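Local coordinates for putative lipoprotein (Parabacteroides distasonis ATCC 8503, PDB 3JX8) that is of unknown function but, as a putative lipoprotein with an adhesin-head beta-helix fold, may take part in cell adhesion or lipid binding, at residues V130-L141 / I151-S162; A180-K191 / E201-V212. All blocks are in the same frame, centred on the assembly; numbering follows the deposited sequence.

Contact 1: residues V130-L141 / I151-S162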
loop_
_atom_site.group_PDB
_atom_site.type_symbol
_atom_site.label_atom_id
_atom_site.label_comp_id
_atom_site.label_asym_id
_atom_site.label_seq_id
_atom_site.Cartn_x
_atom_site.Cartn_y
_atom_site.Cartn_z
ATOM N N VAL A 130 16.697 7.106 0.019
ATOM C CA VAL A 130 17.675 6.508 0.901
ATOM C C VAL A 130 18.613 5.710 0.033
ATOM O O VAL A 130 18.152 4.922 -0.823
ATOM C CB VAL A 130 17.014 5.608 1.916
ATOM C CG1 VAL A 130 18.047 4.970 2.841
ATOM C CG2 VAL A 130 15.951 6.409 2.670
ATOM N N GLU A 131 19.918 5.925 0.227
ATOM C CA GLU A 131 20.957 5.189 -0.473
ATOM C C GLU A 131 21.955 4.572 0.470
ATOM O O GLU A 131 22.655 5.284 1.212
ATOM C CB GLU A 131 21.711 6.098 -1.426
ATOM C CG GLU A 131 20.812 6.894 -2.314
ATOM C CD GLU A 131 21.567 7.598 -3.437
ATOM O OE1 GLU A 131 22.821 7.451 -3.539
ATOM O OE2 GLU A 131 20.879 8.290 -4.225
ATOM N N LEU A 132 22.014 3.248 0.461
ATOM C CA LEU A 132 23.035 2.501 1.169
ATOM C C LEU A 132 24.118 2.239 0.143
ATOM O O LEU A 132 24.067 1.271 -0.611
ATOM C CB LEU A 132 22.461 1.209 1.765
ATOM C CG LEU A 132 21.207 1.410 2.620
ATOM C CD1 LEU A 132 20.755 0.093 3.284
ATOM C CD2 LEU A 132 21.425 2.477 3.637
ATOM N N ARG A 133 25.073 3.154 0.060
ATOM C CA ARG A 133 26.117 3.071 -0.961
ATOM C C ARG A 133 27.221 2.133 -0.581
ATOM O O ARG A 133 27.838 1.538 -1.442
ATOM C CB ARG A 133 26.712 4.444 -1.250
ATOM C CG ARG A 133 25.689 5.410 -1.778
ATOM C CD ARG A 133 26.311 6.749 -2.077
ATOM N NE ARG A 133 25.367 7.631 -2.766
ATOM C CZ ARG A 133 25.559 8.940 -2.979
ATOM N NH1 ARG A 133 26.654 9.548 -2.535
ATOM N NH2 ARG A 133 24.646 9.662 -3.628
ATOM N N GLY A 134 27.493 2.015 0.701
ATOM C CA GLY A 134 28.586 1.166 1.150
ATOM C C GLY A 134 28.146 -0.275 1.222
ATOM O O GLY A 134 26.948 -0.564 1.171
ATOM N N PRO A 135 29.104 -1.188 1.365
ATOM C CA PRO A 135 28.757 -2.587 1.579
ATOM C C PRO A 135 28.008 -2.787 2.876
ATOM O O PRO A 135 28.458 -2.324 3.919
ATOM C CB PRO A 135 30.114 -3.299 1.633
ATOM C CG PRO A 135 31.090 -2.344 1.063
ATOM C CD PRO A 135 30.555 -0.981 1.282
ATOM N N VAL A 136 26.846 -3.425 2.795
ATOM C CA VAL A 136 26.071 -3.769 3.982
ATOM C C VAL A 136 26.161 -5.264 4.094
ATOM O O VAL A 136 25.930 -5.973 3.117
ATOM C CB VAL A 136 24.610 -3.332 3.855
ATOM C CG1 VAL A 136 23.766 -3.816 5.045
ATOM C CG2 VAL A 136 24.556 -1.824 3.682
ATOM N N LYS A 137 26.490 -5.736 5.282
ATOM C CA LYS A 137 26.660 -7.153 5.523
ATOM C C LYS A 137 26.084 -7.513 6.871
ATOM O O LYS A 137 26.273 -6.787 7.835
ATOM C CB LYS A 137 28.143 -7.473 5.466
ATOM C CG LYS A 137 28.524 -8.876 5.807
ATOM C CD LYS A 137 30.029 -9.131 5.506
ATOM C CE LYS A 137 30.414 -10.612 5.672
ATOM N NZ LYS A 137 31.915 -10.799 5.780
ATOM N N GLY A 138 25.365 -8.626 6.944
ATOM C CA GLY A 138 24.782 -9.059 8.204
ATOM C C GLY A 138 23.521 -9.897 8.098
ATOM O O GLY A 138 23.269 -10.568 7.082
ATOM N N TYR A 139 22.715 -9.851 9.159
ATOM C CA TYR A 139 21.591 -10.754 9.284
ATOM C C TYR A 139 20.356 -10.317 8.502
ATOM O O TYR A 139 19.893 -11.046 7.635
ATOM C CB TYR A 139 21.270 -10.982 10.749
ATOM C CG TYR A 139 20.032 -11.810 10.987
ATOM C CD1 TYR A 139 20.024 -13.178 10.743
ATOM C CD2 TYR A 139 18.864 -11.220 11.479
ATOM C CE1 TYR A 139 18.881 -13.947 10.982
ATOM C CE2 TYR A 139 17.730 -11.967 11.721
ATOM C CZ TYR A 139 17.744 -13.336 11.473
ATOM O OH TYR A 139 16.596 -14.069 11.709
ATOM N N LYS A 140 19.832 -9.138 8.802
ATOM C CA LYS A 140 18.584 -8.703 8.197
ATOM C C LYS A 140 18.531 -7.220 7.842
ATOM O O LYS A 140 18.857 -6.354 8.672
ATOM C CB LYS A 140 17.417 -9.079 9.100
ATOM C CG LYS A 140 16.085 -8.633 8.537
ATOM C CD LYS A 140 14.898 -9.368 9.109
ATOM C CE LYS A 140 13.589 -8.926 8.349
ATOM N NZ LYS A 140 12.467 -9.938 8.475
ATOM N N LEU A 141 18.164 -6.936 6.592
ATOM C CA LEU A 141 17.805 -5.595 6.149
ATOM C C LEU A 141 16.328 -5.568 5.709
ATOM O O LEU A 141 15.867 -6.411 4.912
ATOM C CB LEU A 141 18.677 -5.137 4.995
ATOM C CG LEU A 141 18.388 -3.726 4.417
ATOM C CD1 LEU A 141 18.613 -2.608 5.466
ATOM C CD2 LEU A 141 19.233 -3.498 3.149
ATOM N N ILE A 151 14.465 3.893 -2.630
ATOM C CA ILE A 151 15.512 3.334 -1.778
ATOM C C ILE A 151 16.382 2.496 -2.689
ATOM O O ILE A 151 15.849 1.751 -3.518
ATOM C CB ILE A 151 14.938 2.412 -0.705
ATOM C CG1 ILE A 151 13.936 3.178 0.192
ATOM C CG2 ILE A 151 16.059 1.785 0.108
ATOM C CD1 ILE A 151 13.260 2.324 1.293
ATOM N N ILE A 152 17.701 2.645 -2.568
ATOM C CA ILE A 152 18.669 1.839 -3.300
ATOM C C ILE A 152 19.738 1.337 -2.342
ATOM O O ILE A 152 20.314 2.123 -1.581
ATOM C CB ILE A 152 19.329 2.577 -4.513
ATOM C CG1 ILE A 152 20.391 1.664 -5.138
ATOM C CG2 ILE A 152 19.967 3.873 -4.106
ATOM C CD1 ILE A 152 20.736 1.937 -6.624
ATOM N N ALA A 153 19.989 0.033 -2.354
ATOM C CA ALA A 153 21.081 -0.561 -1.582
ATOM C C ALA A 153 22.022 -1.141 -2.609
ATOM O O ALA A 153 21.693 -2.127 -3.273
ATOM C CB ALA A 153 20.573 -1.626 -0.624
ATOM N N LYS A 154 23.188 -0.536 -2.749
ATOM C CA LYS A 154 24.121 -0.862 -3.821
ATOM C C LYS A 154 24.988 -2.084 -3.625
ATOM O O LYS A 154 25.545 -2.585 -4.588
ATOM C CB LYS A 154 25.018 0.332 -4.103
ATOM C CG LYS A 154 24.234 1.514 -4.629
ATOM C CD LYS A 154 25.131 2.624 -5.145
ATOM C CE LYS A 154 24.309 3.653 -5.942
ATOM N NZ LYS A 154 25.012 4.972 -6.076
ATOM N N ASP A 155 25.082 -2.611 -2.419
ATOM C CA ASP A 155 26.048 -3.676 -2.171
ATOM C C ASP A 155 25.716 -4.366 -0.872
ATOM O O ASP A 155 26.225 -3.988 0.201
ATOM C CB ASP A 155 27.444 -3.033 -2.103
ATOM C CG ASP A 155 28.589 -4.029 -1.902
ATOM O OD1 ASP A 155 28.393 -5.252 -1.776
ATOM O OD2 ASP A 155 29.727 -3.526 -1.853
ATOM N N ILE A 156 24.863 -5.383 -0.956
ATOM C CA ILE A 156 24.390 -6.079 0.231
ATOM C C ILE A 156 24.846 -7.516 0.219
ATOM O O ILE A 156 24.999 -8.128 -0.838
ATOM C CB ILE A 156 22.834 -5.983 0.403
ATOM C CG1 ILE A 156 22.095 -6.884 -0.613
ATOM C CG2 ILE A 156 22.377 -4.486 0.374
ATOM C CD1 ILE A 156 20.586 -6.596 -0.760
ATOM N N GLN A 157 25.047 -8.029 1.425
ATOM C CA GLN A 157 25.376 -9.415 1.695
ATOM C C GLN A 157 24.649 -9.765 2.987
ATOM O O GLN A 157 25.105 -9.423 4.086
ATOM C CB GLN A 157 26.885 -9.592 1.846
ATOM C CG GLN A 157 27.302 -11.032 1.774
ATOM C CD GLN A 157 28.769 -11.274 2.113
ATOM O OE1 GLN A 157 29.560 -10.349 2.270
ATOM N NE2 GLN A 157 29.125 -12.539 2.237
ATOM N N LEU A 158 23.496 -10.421 2.840
ATOM C CA LEU A 158 22.565 -10.612 3.932
ATOM C C LEU A 158 22.044 -12.046 4.013
ATOM O O LEU A 158 21.912 -12.738 3.004
ATOM C CB LEU A 158 21.362 -9.668 3.736
ATOM C CG LEU A 158 21.612 -8.158 3.772
ATOM C CD1 LEU A 158 20.421 -7.410 3.185
ATOM C CD2 LEU A 158 21.931 -7.711 5.194
ATOM N N ASP A 159 21.688 -12.466 5.225
ATOM C CA ASP A 159 20.907 -13.683 5.394
ATOM C C ASP A 159 19.465 -13.453 4.946
ATOM O O ASP A 159 18.859 -14.327 4.330
ATOM C CB ASP A 159 20.917 -14.137 6.857
ATOM C CG ASP A 159 22.305 -14.463 7.348
ATOM O OD1 ASP A 159 23.106 -14.990 6.549
ATOM O OD2 ASP A 159 22.619 -14.187 8.524
ATOM N N ASN A 160 18.927 -12.285 5.284
ATOM C CA ASN A 160 17.525 -11.956 5.053
ATOM C C ASN A 160 17.321 -10.559 4.540
ATOM O O ASN A 160 17.873 -9.618 5.096
ATOM C CB ASN A 160 16.780 -12.106 6.359
ATOM C CG ASN A 160 16.913 -13.486 6.902
ATOM O OD1 ASN A 160 16.259 -14.419 6.421
ATOM N ND2 ASN A 160 17.804 -13.652 7.855
ATOM N N LEU A 161 16.509 -10.421 3.496
ATOM C CA LEU A 161 16.150 -9.113 2.948
ATOM C C LEU A 161 14.655 -9.049 2.794
ATOM O O LEU A 161 14.033 -9.966 2.239
ATOM C CB LEU A 161 16.784 -8.897 1.579
ATOM C CG LEU A 161 16.339 -7.614 0.836
ATOM C CD1 LEU A 161 16.802 -6.337 1.557
ATOM C CD2 LEU A 161 16.825 -7.624 -0.627
ATOM N N SER A 162 14.057 -7.955 3.239
ATOM C CA SER A 162 12.644 -7.756 3.014
ATOM C C SER A 162 12.375 -6.361 2.481
ATOM O O SER A 162 12.788 -5.377 3.097
ATOM C CB SER A 162 11.914 -7.962 4.328
ATOM O OG SER A 162 10.589 -7.548 4.185
HETATM O O HOH W 1 23.887 7.266 -5.735
HETATM O O HOH W 2 24.555 -1.416 -0.015
HETATM O O HOH W 3 30.142 -0.841 -2.378
HETATM O O HOH W 4 27.816 -6.080 1.066
HETATM O O HOH W 5 10.150 -8.913 7.358
#

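Contact 2: residues A180-K191 / E201-V212. With SO4 (sulfate ion), chain N.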
loop_
_atom_site.group_PDB
_atom_site.type_symbol
_atom_site.label_atom_id
_atom_site.label_comp_id
_atom_site.label_asym_id
_atom_site.label_seq_id
_atom_site.Cartn_x
_atom_site.Cartn_y
_atom_site.Cartn_z
ATOM N N ALA A 180 14.868 -13.693 0.470
ATOM C CA ALA A 180 14.341 -12.398 0.106
ATOM C C ALA A 180 12.818 -12.440 0.039
ATOM O O ALA A 180 12.197 -13.430 -0.422
ATOM C CB ALA A 180 14.896 -11.938 -1.254
ATOM N N SER A 181 12.222 -11.336 0.467
ATOM C CA SER A 181 10.808 -11.123 0.333
ATOM C C SER A 181 10.575 -9.734 -0.324
ATOM O O SER A 181 11.044 -8.716 0.190
ATOM C CB SER A 181 10.190 -11.248 1.699
ATOM O OG SER A 181 8.899 -10.709 1.641
ATOM N N PHE A 182 9.918 -9.711 -1.485
ATOM C CA PHE A 182 9.636 -8.496 -2.248
ATOM C C PHE A 182 8.144 -8.265 -2.430
ATOM O O PHE A 182 7.429 -9.118 -2.992
ATOM C CB PHE A 182 10.271 -8.593 -3.621
ATOM C CG PHE A 182 11.753 -8.722 -3.593
ATOM C CD1 PHE A 182 12.531 -7.820 -2.897
ATOM C CD2 PHE A 182 12.390 -9.720 -4.305
ATOM C CE1 PHE A 182 13.922 -7.941 -2.882
ATOM C CE2 PHE A 182 13.785 -9.829 -4.301
ATOM C CZ PHE A 182 14.548 -8.927 -3.584
ATOM N N ASN A 183 7.670 -7.107 -1.988
ATOM C CA ASN A 183 6.247 -6.815 -1.948
ATOM C C ASN A 183 5.967 -5.450 -2.544
ATOM O O ASN A 183 6.600 -4.464 -2.162
ATOM C CB ASN A 183 5.761 -6.843 -0.527
ATOM C CG ASN A 183 6.118 -8.107 0.160
ATOM O OD1 ASN A 183 5.432 -9.117 0.015
ATOM N ND2 ASN A 183 7.244 -8.100 0.870
ATOM N N VAL A 184 5.065 -5.410 -3.511
ATOM C CA VAL A 184 4.577 -4.161 -4.083
ATOM C C VAL A 184 3.040 -4.054 -3.973
ATOM O O VAL A 184 2.317 -4.959 -4.416
ATOM C CB VAL A 184 4.990 -4.044 -5.551
ATOM C CG1 VAL A 184 4.414 -2.760 -6.146
ATOM C CG2 VAL A 184 6.503 -4.091 -5.652
ATOM N N ALA A 185 2.551 -2.954 -3.382
ATOM C CA ALA A 185 1.124 -2.644 -3.346
ATOM C C ALA A 185 0.948 -1.286 -4.004
ATOM O O ALA A 185 1.003 -0.242 -3.339
ATOM C CB ALA A 185 0.601 -2.632 -1.910
ATOM N N GLY A 186 0.710 -1.291 -5.301
ATOM C CA GLY A 186 0.602 -0.066 -6.071
ATOM C C GLY A 186 1.284 -0.221 -7.417
ATOM O O GLY A 186 1.504 -1.330 -7.881
ATOM N N SER A 187 1.646 0.901 -8.024
ATOM C CA SER A 187 2.167 0.900 -9.389
ATOM C C SER A 187 3.681 0.882 -9.417
ATOM O O SER A 187 4.255 0.822 -10.475
ATOM C CB SER A 187 1.627 2.108 -10.169
ATOM O OG SER A 187 2.024 3.326 -9.558
ATOM N N GLY A 188 4.314 0.920 -8.251
ATOM C CA GLY A 188 5.758 1.018 -8.187
ATOM C C GLY A 188 6.520 -0.238 -8.623
ATOM O O GLY A 188 5.933 -1.232 -9.091
ATOM N N GLU A 189 7.826 -0.213 -8.394
ATOM C CA GLU A 189 8.700 -1.226 -8.947
ATOM C C GLU A 189 9.830 -1.601 -8.000
ATOM O O GLU A 189 10.482 -0.727 -7.414
ATOM C CB GLU A 189 9.261 -0.680 -10.260
ATOM C CG GLU A 189 10.231 -1.577 -10.886
ATOM C CD GLU A 189 10.735 -1.092 -12.218
ATOM O OE1 GLU A 189 10.592 0.116 -12.567
ATOM O OE2 GLU A 189 11.300 -1.951 -12.904
ATOM N N ILE A 190 10.033 -2.909 -7.826
ATOM C CA ILE A 190 11.220 -3.414 -7.166
ATOM C C ILE A 190 12.166 -3.938 -8.251
ATOM O O ILE A 190 11.776 -4.716 -9.139
ATOM C CB ILE A 190 10.932 -4.479 -6.134
ATOM C CG1 ILE A 190 10.178 -3.879 -4.954
ATOM C CG2 ILE A 190 12.264 -5.089 -5.627
ATOM C CD1 ILE A 190 9.706 -4.899 -3.910
ATOM N N LYS A 191 13.409 -3.474 -8.204
ATOM C CA LYS A 191 14.421 -3.894 -9.156
ATOM C C LYS A 191 15.469 -4.703 -8.411
ATOM O O LYS A 191 16.251 -4.164 -7.609
ATOM C CB LYS A 191 15.110 -2.692 -9.787
ATOM C CG LYS A 191 14.259 -1.796 -10.625
ATOM C CD LYS A 191 15.161 -0.719 -11.217
ATOM C CE LYS A 191 14.424 0.174 -12.178
ATOM N NZ LYS A 191 15.232 1.420 -12.416
ATOM N N GLU A 201 10.361 -14.717 -2.262
ATOM C CA GLU A 201 8.908 -14.579 -2.345
ATOM C C GLU A 201 8.572 -13.209 -2.931
ATOM O O GLU A 201 9.074 -12.187 -2.446
ATOM C CB GLU A 201 8.325 -14.652 -0.946
ATOM C CG GLU A 201 6.827 -14.765 -0.937
ATOM C CD GLU A 201 6.235 -14.619 0.462
ATOM O OE1 GLU A 201 6.981 -14.957 1.427
ATOM O OE2 GLU A 201 5.049 -14.171 0.578
ATOM N N CYS A 202 7.740 -13.188 -3.958
ATOM C CA CYS A 202 7.361 -11.959 -4.646
ATOM C C CYS A 202 5.859 -11.815 -4.636
ATOM O O CYS A 202 5.121 -12.711 -5.063
ATOM C CB CYS A 202 7.836 -12.006 -6.073
ATOM S SG CYS A 202 9.605 -11.962 -6.235
ATOM N N ASN A 203 5.396 -10.695 -4.119
ATOM C CA ASN A 203 3.973 -10.403 -4.051
ATOM C C ASN A 203 3.688 -9.066 -4.636
ATOM O O ASN A 203 4.317 -8.077 -4.225
ATOM C CB ASN A 203 3.506 -10.384 -2.617
ATOM C CG ASN A 203 3.589 -11.747 -1.963
ATOM O OD1 ASN A 203 2.808 -12.638 -2.278
ATOM N ND2 ASN A 203 4.538 -11.916 -1.065
ATOM N N ILE A 204 2.705 -9.030 -5.544
ATOM C CA ILE A 204 2.193 -7.791 -6.149
ATOM C C ILE A 204 0.682 -7.659 -6.005
ATOM O O ILE A 204 -0.086 -8.577 -6.319
ATOM C CB ILE A 204 2.513 -7.707 -7.655
ATOM C CG1 ILE A 204 4.036 -7.806 -7.893
ATOM C CG2 ILE A 204 1.975 -6.380 -8.252
ATOM C CD1 ILE A 204 4.451 -7.588 -9.340
ATOM N N ALA A 205 0.265 -6.488 -5.529
ATOM C CA ALA A 205 -1.116 -6.083 -5.513
ATOM C C ALA A 205 -1.242 -4.875 -6.444
ATOM O O ALA A 205 -0.603 -3.863 -6.272
ATOM C CB ALA A 205 -1.588 -5.766 -4.085
ATOM N N SER A 206 -2.087 -5.030 -7.451
ATOM C CA SER A 206 -2.387 -4.040 -8.450
ATOM C C SER A 206 -1.376 -4.074 -9.610
ATOM O O SER A 206 -1.078 -5.166 -10.086
ATOM C CB SER A 206 -2.742 -2.676 -7.812
ATOM O OG SER A 206 -1.940 -1.617 -8.230
ATOM N N SER A 207 -0.883 -2.937 -10.087
ATOM C CA SER A 207 -0.211 -2.859 -11.400
ATOM C C SER A 207 1.312 -2.770 -11.356
ATOM O O SER A 207 1.948 -2.575 -12.391
ATOM C CB SER A 207 -0.727 -1.644 -12.154
ATOM O OG SER A 207 -0.480 -0.468 -11.387
ATOM N N GLY A 208 1.902 -2.939 -10.188
ATOM C CA GLY A 208 3.343 -2.837 -10.059
ATOM C C GLY A 208 4.157 -3.973 -10.656
ATOM O O GLY A 208 3.605 -4.923 -11.231
ATOM N N GLU A 209 5.468 -3.911 -10.410
ATOM C CA GLU A 209 6.442 -4.769 -11.051
ATOM C C GLU A 209 7.596 -5.157 -10.146
ATOM O O GLU A 209 8.101 -4.331 -9.377
ATOM C CB GLU A 209 7.022 -3.983 -12.214
ATOM C CG GLU A 209 7.488 -4.778 -13.344
ATOM C CD GLU A 209 7.471 -3.978 -14.650
ATOM O OE1 GLU A 209 8.547 -3.802 -15.214
ATOM O OE2 GLU A 209 6.382 -3.521 -15.093
ATOM N N ILE A 210 8.028 -6.404 -10.267
ATOM C CA ILE A 210 9.205 -6.914 -9.569
ATOM C C ILE A 210 10.090 -7.656 -10.557
ATOM O O ILE A 210 9.613 -8.491 -11.346
ATOM C CB ILE A 210 8.834 -7.872 -8.433
ATOM C CG1 ILE A 210 7.878 -7.191 -7.433
ATOM C CG2 ILE A 210 10.144 -8.478 -7.754
ATOM C CD1 ILE A 210 7.381 -8.143 -6.278
ATOM N N SER A 211 11.377 -7.351 -10.517
ATOM C CA SER A 211 12.390 -8.115 -11.249
ATOM C C SER A 211 13.257 -8.856 -10.253
ATOM O O SER A 211 13.941 -8.220 -9.450
ATOM C CB SER A 211 13.252 -7.193 -12.087
ATOM O OG SER A 211 12.442 -6.510 -13.036
ATOM N N VAL A 212 13.239 -10.189 -10.301
ATOM C CA VAL A 212 13.863 -10.995 -9.275
ATOM C C VAL A 212 14.841 -11.988 -9.875
ATOM O O VAL A 212 14.664 -12.442 -11.007
ATOM C CB VAL A 212 12.789 -11.743 -8.408
ATOM C CG1 VAL A 212 11.906 -12.662 -9.289
ATOM C CG2 VAL A 212 13.444 -12.487 -7.194
HETATM S S SO4 N . -4.568 -0.088 -11.159
HETATM O O1 SO4 N . -4.651 -1.183 -10.155
HETATM O O2 SO4 N . -3.308 0.654 -10.882
HETATM O O3 SO4 N . -4.513 -0.722 -12.491
HETATM O O4 SO4 N . -5.731 0.772 -11.050
HETATM O O HOH W 6 3.113 0.145 -12.910
HETATM O O HOH W 7 11.272 -4.407 -11.835
#

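Contact 1: residues V130-L141 / I151-S162
Val-130 to Leu-132 runs parallel to Ile-151 to Ala-153, their short axes 4.7 Å apart, and after a one-residue shift in register at the corner the pairing resumes from Val-136 beside Ile-156 to Leu-141 beside Leu-161, as expected of successive coils of a beta-helix. Inside, Leu-141 lies obliquely across Leu-158, its CB pressed to CD1 of Leu-158 at 3.4 Å, tight for two carbons. Leu-141 CG stands opposite its backbone N (chi1 179°), which carries CD2 to within 4.1 Å of CD1 of Leu-161. At the outer corner, ND2 of Asn-160 sits over one face of the Tyr-139 ring, 3.3 Å from CE1, with amide and ring planes 68° apart; OD2 of Asp-159 lies at the ring edge. On the outer surface Glu-131 OE1 takes both NE (2.7 Å) and NH2 of Arg-133, whose guanidinium meets it edge-on. Another polar link is a water that bridges the corner's backbone, donating to Leu-132 O and Gly-134 O and accepting from Asp-155 N. Strand 120-125 faces Val-130 and Leu-132 across the interior and adjoins Leu-141 in its own sheet; strand 170-174 continues the coils beside Ile-152, and its Val-173 packs inside on Ile-156.

Contact 2: residues A180-K191 / E201-V212
Asn-183 and Asn-203 extend in parallel from adjacent strands, their amide planes only 8° apart, in a hydrogen-bonded row of outward-facing amides that a weak bond from Asn-203 OD1 to Asn-221 ND2 carries to the next coil. ND2 of Asn-203 donates to OD1 of Asn-183 at 3.1 Å, tilted 20° from the carbonyl plane. The same nitrogen also donates to Glu-201 OE2 at 2.8 Å, while Asn-183 ND2 turns to Ser-181 OG, so both amides are fixed in rotation. The opposite face of this sheet is apolar. Phe-182 presents its ring edge to Val-212 CG2, 3.9 Å from CE2, and to the sulfur of Cys-202, 5.4 Å from the ring centroid. Ile-210 CG1 stands opposite its carbonyl carbon, beside the backbone N (chi1 -57°), and so meets CG2 of Val-184 at 3.8 Å; the two side chains run counter to each other and tie the two sheets together. Glu-189 and Glu-209 run alongside each other with OE2 and OE1 4.0 Å apart; a water links Glu-189 OE2 and Ile-190 O to Ser-211 OG. At the turn Ser-207 OG donates to a sulfate, probably from the crystallisation liquor, which also binds Ser-148 of the second subunit. Strands 160-166 and 217-223 flank the pair in one sheet; across the interior, strand 227-231 meets Cys-202 and Ile-204.

Contacts 1 and 2 follow one another along the chain and join the same solenoid, their centres about 18 Å apart. They meet where strand 160-166 adjoins strand 180-185: Leu-161 O probably accepts a hydrogen bond from Ser-181 N, and Leu-161 packs on Phe-182, so the apolar interior runs from one to the other. Both are partly buried, but contact 1 takes in more exposed residues. It rounds corners whose surface bears charged groups and a tyrosine, and touches no other chain. Contact 2 spans a tight turn between two faces of the solenoid, rich in glycine and serine, with paired asparagines on its outer face, and Ala-185, Ala-205 and Ser-206 pack against the second subunit.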